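Local coordinates for protein nitrite oxidoreductase subunit A (PDB 7B04) that belongs to the molybdopterin oxidoreductase family as a NarG-like subunit and holds two MD1 molecules, a molybdenum atom and an iron/sulfur cluster, at residues A261-W272 with R608-N618; I185-S193 with L246-R254. All coordinates share one frame; numbering follows the deposited sequence.

Contact 1 of 2, residues A261-W272 with R608-N618; sequences ALGGRNWSNYTW and RALDEEVAYWN
At the border of a mixed beta-sheet in this molybdopterin oxidoreductase, segment 261-272, with its short strand 265-266, runs alongside 608-618 and is joined to it by a single beta bridge between Trp267 and Glu612. Glu612 N donates to Asn266 O at 2.8 Å, and nearer the start of the pairing Gly263 N reaches Arg608 O at 3.0 Å. Arg265 grips the neighbouring backbone with its guanidinium. Its chain bends at chi3 (92°), which turns NH1 onto Asp611 O at 3.0 Å in an almost straight bond lying in the guanidinium plane, while NE bonds Leu610 O. Leu610 CD2 packs over one face of this group; over the other sits Glu612 OE1, well out of plane, in a salt bridge of charges alone. That carboxylate has a second cationic partner in Lys223 on strand 222-226. Asn266 ND2 bonds Asp611 OD1, and Asn266 OD1 accepts from Asn243 ND2 of helix 238-254.

Farther along, Trp267, Trp272 and Trp617 form an aromatic cluster around Val614. The CG1 methyl of Val614 stands over the middle of the Trp272 six-membered ring, 3.5 Å from its centroid, and also makes a CH-pi contact with Trp267, whereas CG2 lies nearer the rim of Trp267. Trp617 turns its edge toward the face of Trp272 in an offset edge-to-face pair with planes at 60°. The side chain of Trp272 is about 6 Å from a bound MD1. At the edge of the Trp272 ring lies the amide of Asn618, whose ND2 is hydrogen-bonded to Lys661 O.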
loop_
_atom_site.group_PDB
_atom_site.type_symbol
_atom_site.label_atom_id
_atom_site.label_comp_id
_atom_site.label_asym_id
_atom_site.label_seq_id
_atom_site.Cartn_x
_atom_site.Cartn_y
_atom_site.Cartn_z
ATOM N N ALA B 261 -33.586 33.036 5.148
ATOM C CA ALA B 261 -32.426 32.844 4.253
ATOM C C ALA B 261 -31.834 31.448 4.425
ATOM O O ALA B 261 -31.642 31.050 5.551
ATOM C CB ALA B 261 -31.405 33.892 4.565
ATOM N N LEU B 262 -31.563 30.760 3.314
ATOM C CA LEU B 262 -30.965 29.405 3.325
ATOM C C LEU B 262 -29.733 29.369 2.427
ATOM O O LEU B 262 -29.772 29.931 1.362
ATOM C CB LEU B 262 -31.988 28.387 2.845
ATOM C CG LEU B 262 -33.430 28.809 3.004
ATOM C CD1 LEU B 262 -34.066 28.948 1.646
ATOM C CD2 LEU B 262 -34.167 27.779 3.818
ATOM N N GLY B 263 -28.718 28.637 2.845
ATOM C CA GLY B 263 -27.455 28.578 2.144
ATOM C C GLY B 263 -27.234 27.265 1.428
ATOM O O GLY B 263 -28.175 26.549 1.064
ATOM N N GLY B 264 -25.961 26.933 1.254
ATOM C CA GLY B 264 -25.587 25.773 0.484
ATOM C C GLY B 264 -25.941 24.500 1.209
ATOM O O GLY B 264 -26.324 24.488 2.375
ATOM N N ARG B 265 -25.886 23.403 0.475
ATOM C CA ARG B 265 -26.177 22.094 1.029
ATOM C C ARG B 265 -24.897 21.303 1.256
ATOM O O ARG B 265 -24.074 21.151 0.343
ATOM C CB ARG B 265 -27.129 21.340 0.121
ATOM C CG ARG B 265 -28.554 21.740 0.405
ATOM C CD ARG B 265 -29.514 20.825 -0.258
ATOM N NE ARG B 265 -29.879 19.733 0.635
ATOM C CZ ARG B 265 -30.951 18.967 0.469
ATOM N NH1 ARG B 265 -31.214 17.989 1.326
ATOM N NH2 ARG B 265 -31.754 19.172 -0.569
ATOM N N ASN B 266 -24.721 20.835 2.488
ATOM C CA ASN B 266 -23.527 20.100 2.871
ATOM C C ASN B 266 -23.606 18.678 2.330
ATOM O O ASN B 266 -24.569 17.947 2.595
ATOM C CB ASN B 266 -23.397 20.084 4.389
ATOM C CG ASN B 266 -23.308 21.467 4.992
ATOM O OD1 ASN B 266 -22.953 22.432 4.316
ATOM N ND2 ASN B 266 -23.660 21.576 6.272
ATOM N N TRP B 267 -22.623 18.311 1.516
ATOM C CA TRP B 267 -22.577 16.979 0.927
ATOM C C TRP B 267 -21.914 15.996 1.886
ATOM O O TRP B 267 -20.899 16.313 2.522
ATOM C CB TRP B 267 -21.838 17.015 -0.410
ATOM C CG TRP B 267 -22.809 17.002 -1.518
ATOM C CD1 TRP B 267 -24.138 17.278 -1.414
ATOM C CD2 TRP B 267 -22.561 16.718 -2.898
ATOM N NE1 TRP B 267 -24.738 17.163 -2.637
ATOM C CE2 TRP B 267 -23.792 16.829 -3.569
ATOM C CE3 TRP B 267 -21.422 16.377 -3.631
ATOM C CZ2 TRP B 267 -23.919 16.617 -4.938
ATOM C CZ3 TRP B 267 -21.551 16.161 -4.996
ATOM C CH2 TRP B 267 -22.792 16.285 -5.633
ATOM N N SER B 268 -22.485 14.800 1.969
ATOM C CA SER B 268 -22.063 13.820 2.950
ATOM C C SER B 268 -20.782 13.123 2.495
ATOM O O SER B 268 -20.408 13.144 1.314
ATOM C CB SER B 268 -23.178 12.791 3.178
ATOM O OG SER B 268 -23.552 12.179 1.952
ATOM N N ASN B 269 -20.108 12.491 3.452
ATOM C CA ASN B 269 -18.866 11.777 3.186
ATOM C C ASN B 269 -18.932 10.304 3.553
ATOM O O ASN B 269 -18.624 9.446 2.717
ATOM C CB ASN B 269 -17.706 12.448 3.942
ATOM C CG ASN B 269 -17.371 13.815 3.391
ATOM O OD1 ASN B 269 -17.200 13.986 2.189
ATOM N ND2 ASN B 269 -17.272 14.801 4.276
ATOM N N TYR B 270 -19.340 9.991 4.783
ATOM C CA TYR B 270 -19.260 8.624 5.287
ATOM C C TYR B 270 -20.153 7.694 4.478
ATOM O O TYR B 270 -19.711 6.642 4.003
ATOM C CB TYR B 270 -19.648 8.616 6.767
ATOM C CG TYR B 270 -19.345 7.345 7.533
ATOM C CD1 TYR B 270 -18.160 6.654 7.338
ATOM C CD2 TYR B 270 -20.228 6.870 8.494
ATOM C CE1 TYR B 270 -17.873 5.511 8.063
ATOM C CE2 TYR B 270 -19.950 5.729 9.220
ATOM C CZ TYR B 270 -18.774 5.049 8.996
ATOM O OH TYR B 270 -18.496 3.908 9.715
ATOM N N THR B 271 -21.425 8.053 4.345
ATOM C CA THR B 271 -22.366 7.215 3.615
ATOM C C THR B 271 -22.045 7.161 2.126
ATOM O O THR B 271 -22.142 6.094 1.508
ATOM C CB THR B 271 -23.774 7.727 3.860
ATOM O OG1 THR B 271 -23.888 9.070 3.369
ATOM C CG2 THR B 271 -24.050 7.700 5.343
ATOM N N TRP B 272 -21.701 8.306 1.526
ATOM C CA TRP B 272 -21.393 8.347 0.097
ATOM C C TRP B 272 -20.355 7.302 -0.289
ATOM O O TRP B 272 -20.446 6.686 -1.358
ATOM C CB TRP B 272 -20.912 9.744 -0.293
ATOM C CG TRP B 272 -20.169 9.782 -1.591
ATOM C CD1 TRP B 272 -18.891 10.211 -1.791
ATOM C CD2 TRP B 272 -20.659 9.370 -2.871
ATOM N NE1 TRP B 272 -18.554 10.096 -3.117
ATOM C CE2 TRP B 272 -19.623 9.582 -3.803
ATOM C CE3 TRP B 272 -21.874 8.846 -3.321
ATOM C CZ2 TRP B 272 -19.766 9.287 -5.155
ATOM C CZ3 TRP B 272 -22.012 8.554 -4.661
ATOM C CH2 TRP B 272 -20.965 8.776 -5.563
ATOM N N ARG B 608 -27.652 26.983 8.654
ATOM C CA ARG B 608 -28.655 27.163 7.612
ATOM C C ARG B 608 -28.264 26.432 6.336
ATOM O O ARG B 608 -28.737 26.775 5.247
ATOM C CB ARG B 608 -28.887 28.651 7.361
ATOM C CG ARG B 608 -28.761 29.420 8.655
ATOM C CD ARG B 608 -29.170 30.861 8.584
ATOM N NE ARG B 608 -29.148 31.411 9.934
ATOM C CZ ARG B 608 -29.301 32.695 10.227
ATOM N NH1 ARG B 608 -29.494 33.573 9.257
ATOM N NH2 ARG B 608 -29.262 33.098 11.489
ATOM N N ALA B 609 -27.408 25.427 6.464
ATOM C CA ALA B 609 -27.007 24.563 5.367
ATOM C C ALA B 609 -27.678 23.217 5.590
ATOM O O ALA B 609 -27.435 22.562 6.609
ATOM C CB ALA B 609 -25.487 24.417 5.313
ATOM N N LEU B 610 -28.509 22.805 4.639
ATOM C CA LEU B 610 -29.274 21.571 4.764
ATOM C C LEU B 610 -28.442 20.411 4.236
ATOM O O LEU B 610 -28.078 20.387 3.056
ATOM C CB LEU B 610 -30.597 21.683 4.008
ATOM C CG LEU B 610 -31.532 20.477 4.089
ATOM C CD1 LEU B 610 -31.935 20.205 5.531
ATOM C CD2 LEU B 610 -32.756 20.710 3.220
ATOM N N ASP B 611 -28.142 19.453 5.107
ATOM C CA ASP B 611 -27.306 18.331 4.709
ATOM C C ASP B 611 -27.984 17.515 3.613
ATOM O O ASP B 611 -29.212 17.421 3.540
ATOM C CB ASP B 611 -27.002 17.444 5.914
ATOM C CG ASP B 611 -26.173 18.156 6.965
ATOM O OD1 ASP B 611 -25.420 19.084 6.605
ATOM O OD2 ASP B 611 -26.277 17.789 8.153
ATOM N N GLU B 612 -27.162 16.930 2.744
ATOM C CA GLU B 612 -27.642 16.100 1.650
ATOM C C GLU B 612 -26.681 14.937 1.453
ATOM O O GLU B 612 -25.493 15.031 1.771
ATOM C CB GLU B 612 -27.779 16.910 0.347
ATOM C CG GLU B 612 -28.179 16.092 -0.881
ATOM C CD GLU B 612 -28.317 16.934 -2.132
ATOM O OE1 GLU B 612 -28.272 18.176 -2.022
ATOM O OE2 GLU B 612 -28.462 16.353 -3.228
ATOM N N GLU B 613 -27.212 13.838 0.924
ATOM C CA GLU B 613 -26.419 12.667 0.580
ATOM C C GLU B 613 -25.972 12.737 -0.875
ATOM O O GLU B 613 -26.756 13.082 -1.764
ATOM C CB GLU B 613 -27.211 11.382 0.819
ATOM C CG GLU B 613 -26.386 10.272 1.428
ATOM C CD GLU B 613 -25.283 9.788 0.520
ATOM O OE1 GLU B 613 -25.455 9.874 -0.706
ATOM O OE2 GLU B 613 -24.242 9.334 1.031
ATOM N N VAL B 614 -24.702 12.401 -1.110
ATOM C CA VAL B 614 -24.134 12.510 -2.451
ATOM C C VAL B 614 -24.748 11.493 -3.412
ATOM O O VAL B 614 -24.851 11.757 -4.616
ATOM C CB VAL B 614 -22.602 12.356 -2.373
ATOM C CG1 VAL B 614 -21.976 12.392 -3.760
ATOM C CG2 VAL B 614 -22.002 13.434 -1.485
ATOM N N ALA B 615 -25.186 10.332 -2.908
ATOM C CA ALA B 615 -25.599 9.244 -3.797
ATOM C C ALA B 615 -26.748 9.642 -4.714
ATOM O O ALA B 615 -26.901 9.062 -5.794
ATOM C CB ALA B 615 -25.986 8.005 -2.995
ATOM N N TYR B 616 -27.568 10.612 -4.305
ATOM C CA TYR B 616 -28.647 11.062 -5.180
ATOM C C TYR B 616 -28.091 11.626 -6.478
ATOM O O TYR B 616 -28.631 11.361 -7.559
ATOM C CB TYR B 616 -29.513 12.092 -4.458
ATOM C CG TYR B 616 -30.229 11.516 -3.261
ATOM C CD1 TYR B 616 -31.360 10.728 -3.420
ATOM C CD2 TYR B 616 -29.762 11.742 -1.974
ATOM C CE1 TYR B 616 -32.013 10.190 -2.330
ATOM C CE2 TYR B 616 -30.409 11.208 -0.877
ATOM C CZ TYR B 616 -31.534 10.433 -1.061
ATOM O OH TYR B 616 -32.181 9.897 0.026
ATOM N N TRP B 617 -27.003 12.392 -6.395
ATOM C CA TRP B 617 -26.285 12.797 -7.599
ATOM C C TRP B 617 -25.837 11.578 -8.400
ATOM O O TRP B 617 -26.036 11.511 -9.618
ATOM C CB TRP B 617 -25.090 13.673 -7.227
ATOM C CG TRP B 617 -24.087 13.781 -8.318
ATOM C CD1 TRP B 617 -24.195 14.513 -9.464
ATOM C CD2 TRP B 617 -22.819 13.121 -8.381
ATOM N NE1 TRP B 617 -23.069 14.356 -10.234
ATOM C CE2 TRP B 617 -22.209 13.505 -9.592
ATOM C CE3 TRP B 617 -22.138 12.246 -7.530
ATOM C CZ2 TRP B 617 -20.954 13.046 -9.971
ATOM C CZ3 TRP B 617 -20.892 11.791 -7.910
ATOM C CH2 TRP B 617 -20.313 12.194 -9.118
ATOM N N ASN B 618 -25.217 10.605 -7.724
ATOM C CA ASN B 618 -24.771 9.380 -8.382
ATOM C C ASN B 618 -25.926 8.582 -8.969
ATOM O O ASN B 618 -25.705 7.753 -9.859
ATOM C CB ASN B 618 -24.001 8.506 -7.392
ATOM C CG ASN B 618 -23.101 7.493 -8.077
ATOM O OD1 ASN B 618 -22.340 6.784 -7.422
ATOM N ND2 ASN B 618 -23.179 7.426 -9.401
#

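Contact 2 of 2, residues I185-S193 with L246-R254; sequences IIHITKKYS and LAIVDAHNR
Asn253 fills the centre of this contact, meeting Thr189 with one end of its amide and Lys190 with the other. Its ND2 gives a weak hydrogen bond to Thr189 OG1 at 3.3 Å, the two side chains standing roughly perpendicular. Its OD1 rests against the aliphatic part of Lys190, 3.4 Å from CB. The lysine runs antiparallel alongside the asparagine: its chain bends at chi2 (72°) and then runs straight, which carries NZ to the backbone Asn253 O at 2.7 Å. The ammonium approaches that carbonyl from 26° out of its plane, and its positive charge sits near the C-terminal end of helix 238-254, where the helix dipole would be expected to welcome it.

A water bridges the helices beside the amide. It donates to Thr189 O and to Asp250 OD1, each at 3.1 Å, and accepts a weak bond from Asn253 ND2, so it ties a backbone carbonyl on one side to a carboxylate on the other.

These residues lie where helices 174-191 and 238-254 cross; the axes of their parts 185-191 and 246-254 come within 9.7 Å of each other at a crossing angle of -61°. Toward the earlier turns the interface becomes apolar. Ile186 CG1 meets Val249 CG1 at 4.1 Å, and Ile185 CG2 touches Leu246 CD2 more loosely. Beyond the helix end, Ser193 OG comes to 3.8 Å from Arg254 CG.

Outside this first shell, Asp250 faces Arg254 one turn on, in a salt bridge whose modelled geometry is doubtful. Helix 734-749 covers the apolar end, where Leu749 touches both Ile186 and Val249, while Phe222 of strand 222-226 packs against Ile185 and Leu246.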
loop_
_atom_site.group_PDB
_atom_site.type_symbol
_atom_site.label_atom_id
_atom_site.label_comp_id
_atom_site.label_asym_id
_atom_site.label_seq_id
_atom_site.Cartn_x
_atom_site.Cartn_y
_atom_site.Cartn_z
ATOM N N ILE B 185 -21.177 31.806 -9.086
ATOM C CA ILE B 185 -22.002 31.380 -7.958
ATOM C C ILE B 185 -23.211 32.294 -7.813
ATOM O O ILE B 185 -24.344 31.833 -7.632
ATOM C CB ILE B 185 -21.168 31.342 -6.664
ATOM C CG1 ILE B 185 -20.162 30.192 -6.708
ATOM C CG2 ILE B 185 -22.074 31.208 -5.450
ATOM C CD1 ILE B 185 -19.140 30.237 -5.595
ATOM N N ILE B 186 -22.989 33.607 -7.906
ATOM C CA ILE B 186 -24.090 34.553 -7.764
ATOM C C ILE B 186 -25.084 34.395 -8.908
ATOM O O ILE B 186 -26.301 34.403 -8.693
ATOM C CB ILE B 186 -23.549 35.992 -7.670
ATOM C CG1 ILE B 186 -22.728 36.161 -6.391
ATOM C CG2 ILE B 186 -24.687 36.999 -7.705
ATOM C CD1 ILE B 186 -21.961 37.462 -6.321
ATOM N N HIS B 187 -24.587 34.248 -10.137
ATOM C CA HIS B 187 -25.481 34.121 -11.285
ATOM C C HIS B 187 -26.340 32.865 -11.188
ATOM O O HIS B 187 -27.571 32.932 -11.296
ATOM C CB HIS B 187 -24.674 34.111 -12.581
ATOM C CG HIS B 187 -25.508 33.925 -13.810
ATOM N ND1 HIS B 187 -25.850 32.681 -14.297
ATOM C CD2 HIS B 187 -26.071 34.825 -14.650
ATOM C CE1 HIS B 187 -26.589 32.823 -15.383
ATOM N NE2 HIS B 187 -26.737 34.114 -15.619
ATOM N N ILE B 188 -25.709 31.708 -10.972
ATOM C CA ILE B 188 -26.446 30.447 -11.009
ATOM C C ILE B 188 -27.396 30.334 -9.821
ATOM O O ILE B 188 -28.533 29.867 -9.966
ATOM C CB ILE B 188 -25.468 29.263 -11.079
ATOM C CG1 ILE B 188 -24.599 29.377 -12.332
ATOM C CG2 ILE B 188 -26.230 27.951 -11.092
ATOM C CD1 ILE B 188 -23.411 28.443 -12.345
ATOM N N THR B 189 -26.957 30.754 -8.630
ATOM C CA THR B 189 -27.854 30.708 -7.479
ATOM C C THR B 189 -29.031 31.649 -7.670
ATOM O O THR B 189 -30.134 31.363 -7.201
ATOM C CB THR B 189 -27.104 31.037 -6.188
ATOM O OG1 THR B 189 -26.408 32.280 -6.334
ATOM C CG2 THR B 189 -26.118 29.928 -5.850
ATOM N N LYS B 190 -28.818 32.775 -8.350
ATOM C CA LYS B 190 -29.921 33.657 -8.701
ATOM C C LYS B 190 -30.679 33.139 -9.913
ATOM O O LYS B 190 -31.867 33.441 -10.069
ATOM C CB LYS B 190 -29.390 35.073 -8.961
ATOM C CG LYS B 190 -30.414 36.080 -9.465
ATOM C CD LYS B 190 -31.396 36.488 -8.377
ATOM C CE LYS B 190 -32.315 37.600 -8.862
ATOM N NZ LYS B 190 -33.320 37.997 -7.836
ATOM N N LYS B 191 -30.021 32.345 -10.764
ATOM C CA LYS B 191 -30.689 31.788 -11.940
ATOM C C LYS B 191 -31.820 30.843 -11.550
ATOM O O LYS B 191 -32.897 30.862 -12.160
ATOM C CB LYS B 191 -29.668 31.048 -12.811
ATOM C CG LYS B 191 -30.058 30.882 -14.279
ATOM C CD LYS B 191 -29.483 29.564 -14.814
ATOM C CE LYS B 191 -28.757 29.749 -16.137
ATOM N NZ LYS B 191 -28.714 28.492 -16.944
ATOM N N TYR B 192 -31.591 30.009 -10.534
ATOM C CA TYR B 192 -32.614 29.009 -10.125
ATOM C C TYR B 192 -33.247 29.366 -8.774
ATOM O O TYR B 192 -33.802 28.449 -8.137
ATOM C CB TYR B 192 -32.004 27.605 -10.090
ATOM C CG TYR B 192 -31.455 27.122 -11.409
ATOM C CD1 TYR B 192 -30.111 27.256 -11.717
ATOM C CD2 TYR B 192 -32.277 26.529 -12.352
ATOM C CE1 TYR B 192 -29.598 26.814 -12.925
ATOM C CE2 TYR B 192 -31.782 26.081 -13.565
ATOM C CZ TYR B 192 -30.437 26.225 -13.855
ATOM O OH TYR B 192 -29.940 25.787 -15.048
ATOM N N SER B 193 -33.175 30.630 -8.342
ATOM C CA SER B 193 -33.695 30.941 -7.018
ATOM C C SER B 193 -35.209 31.064 -7.053
ATOM O O SER B 193 -35.910 30.373 -6.300
ATOM C CB SER B 193 -33.017 32.205 -6.450
ATOM O OG SER B 193 -33.626 33.406 -6.882
ATOM N N LEU B 246 -23.426 30.986 2.493
ATOM C CA LEU B 246 -24.186 31.297 1.288
ATOM C C LEU B 246 -25.603 31.761 1.583
ATOM O O LEU B 246 -26.291 32.212 0.660
ATOM C CB LEU B 246 -24.221 30.085 0.361
ATOM C CG LEU B 246 -22.875 29.742 -0.273
ATOM C CD1 LEU B 246 -22.997 28.466 -1.062
ATOM C CD2 LEU B 246 -22.390 30.876 -1.160
ATOM N N ALA B 247 -26.060 31.650 2.833
ATOM C CA ALA B 247 -27.340 32.239 3.203
ATOM C C ALA B 247 -27.357 33.739 2.935
ATOM O O ALA B 247 -28.406 34.294 2.589
ATOM C CB ALA B 247 -27.649 31.952 4.672
ATOM N N ILE B 248 -26.212 34.409 3.098
ATOM C CA ILE B 248 -26.132 35.835 2.781
ATOM C C ILE B 248 -26.415 36.067 1.303
ATOM O O ILE B 248 -27.156 36.984 0.931
ATOM C CB ILE B 248 -24.760 36.406 3.176
ATOM C CG1 ILE B 248 -24.478 36.191 4.661
ATOM C CG2 ILE B 248 -24.695 37.890 2.851
ATOM C CD1 ILE B 248 -23.066 36.580 5.056
ATOM N N VAL B 249 -25.815 35.246 0.435
ATOM C CA VAL B 249 -26.045 35.393 -1.001
ATOM C C VAL B 249 -27.517 35.179 -1.323
ATOM O O VAL B 249 -28.085 35.854 -2.189
ATOM C CB VAL B 249 -25.147 34.427 -1.796
ATOM C CG1 VAL B 249 -24.990 34.907 -3.231
ATOM C CG2 VAL B 249 -23.791 34.285 -1.128
ATOM N N ASP B 250 -28.157 34.238 -0.625
ATOM C CA ASP B 250 -29.590 34.033 -0.801
ATOM C C ASP B 250 -30.371 35.271 -0.380
ATOM O O ASP B 250 -31.364 35.635 -1.019
ATOM C CB ASP B 250 -30.042 32.810 -0.007
ATOM C CG ASP B 250 -31.484 32.439 -0.278
ATOM O OD1 ASP B 250 -31.766 31.912 -1.375
ATOM O OD2 ASP B 250 -32.335 32.671 0.606
ATOM N N ALA B 251 -29.939 35.924 0.701
ATOM C CA ALA B 251 -30.571 37.173 1.116
ATOM C C ALA B 251 -30.435 38.243 0.040
ATOM O O ALA B 251 -31.365 39.025 -0.190
ATOM C CB ALA B 251 -29.968 37.655 2.435
ATOM N N HIS B 252 -29.279 38.302 -0.625
ATOM C CA HIS B 252 -29.101 39.265 -1.708
ATOM C C HIS B 252 -29.912 38.870 -2.936
ATOM O O HIS B 252 -30.457 39.735 -3.633
ATOM C CB HIS B 252 -27.620 39.389 -2.064
ATOM C CG HIS B 252 -26.822 40.176 -1.071
ATOM N ND1 HIS B 252 -26.836 41.554 -1.030
ATOM C CD2 HIS B 252 -25.985 39.780 -0.084
ATOM C CE1 HIS B 252 -26.043 41.972 -0.060
ATOM N NE2 HIS B 252 -25.513 40.915 0.530
ATOM N N ASN B 253 -30.005 37.568 -3.213
ATOM C CA ASN B 253 -30.724 37.104 -4.395
ATOM C C ASN B 253 -32.224 37.338 -4.260
ATOM O O ASN B 253 -32.855 37.916 -5.153
ATOM C CB ASN B 253 -30.430 35.622 -4.641
ATOM C CG ASN B 253 -29.007 35.380 -5.110
ATOM O OD1 ASN B 253 -28.465 36.145 -5.908
ATOM N ND2 ASN B 253 -28.397 34.308 -4.618
ATOM N N ARG B 254 -32.815 36.891 -3.153
ATOM C CA ARG B 254 -34.263 36.893 -2.997
ATOM C C ARG B 254 -34.783 38.046 -2.148
ATOM O O ARG B 254 -35.998 38.269 -2.120
ATOM C CB ARG B 254 -34.716 35.558 -2.390
ATOM C CG ARG B 254 -34.532 34.386 -3.341
ATOM C CD ARG B 254 -34.505 33.043 -2.626
ATOM N NE ARG B 254 -35.743 32.743 -1.912
ATOM C CZ ARG B 254 -35.809 32.468 -0.613
ATOM N NH1 ARG B 254 -36.980 32.201 -0.048
ATOM N NH2 ARG B 254 -34.706 32.450 0.122
HETATM O O HOH W 1 -30.589 32.177 -4.214
#

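Both segments of contact 2 precede those of contact 1 in the chain: helix 238-254 ends at Arg254 and the 261-272 segment soon follows, whereas 608-618 returns from more than 300 residues later. The two centres are about 18 Å apart, yet the contacts touch directly, with Leu262 O 3.2 Å from Asp250 CB and Gly264 N packed near Leu246 CB. Strand 222-226 links them too, since it neighbours 265-266 in the mixed sheet and sends Phe222 into the helix pair. Contact 2 is centred about 32 Å from the chain centre. Contact 1 lies deeper, its centre about 15 Å from that point, with the Trp272 side chain about 6 Å from a bound MD1 and about 9 Å from the molybdenum atom.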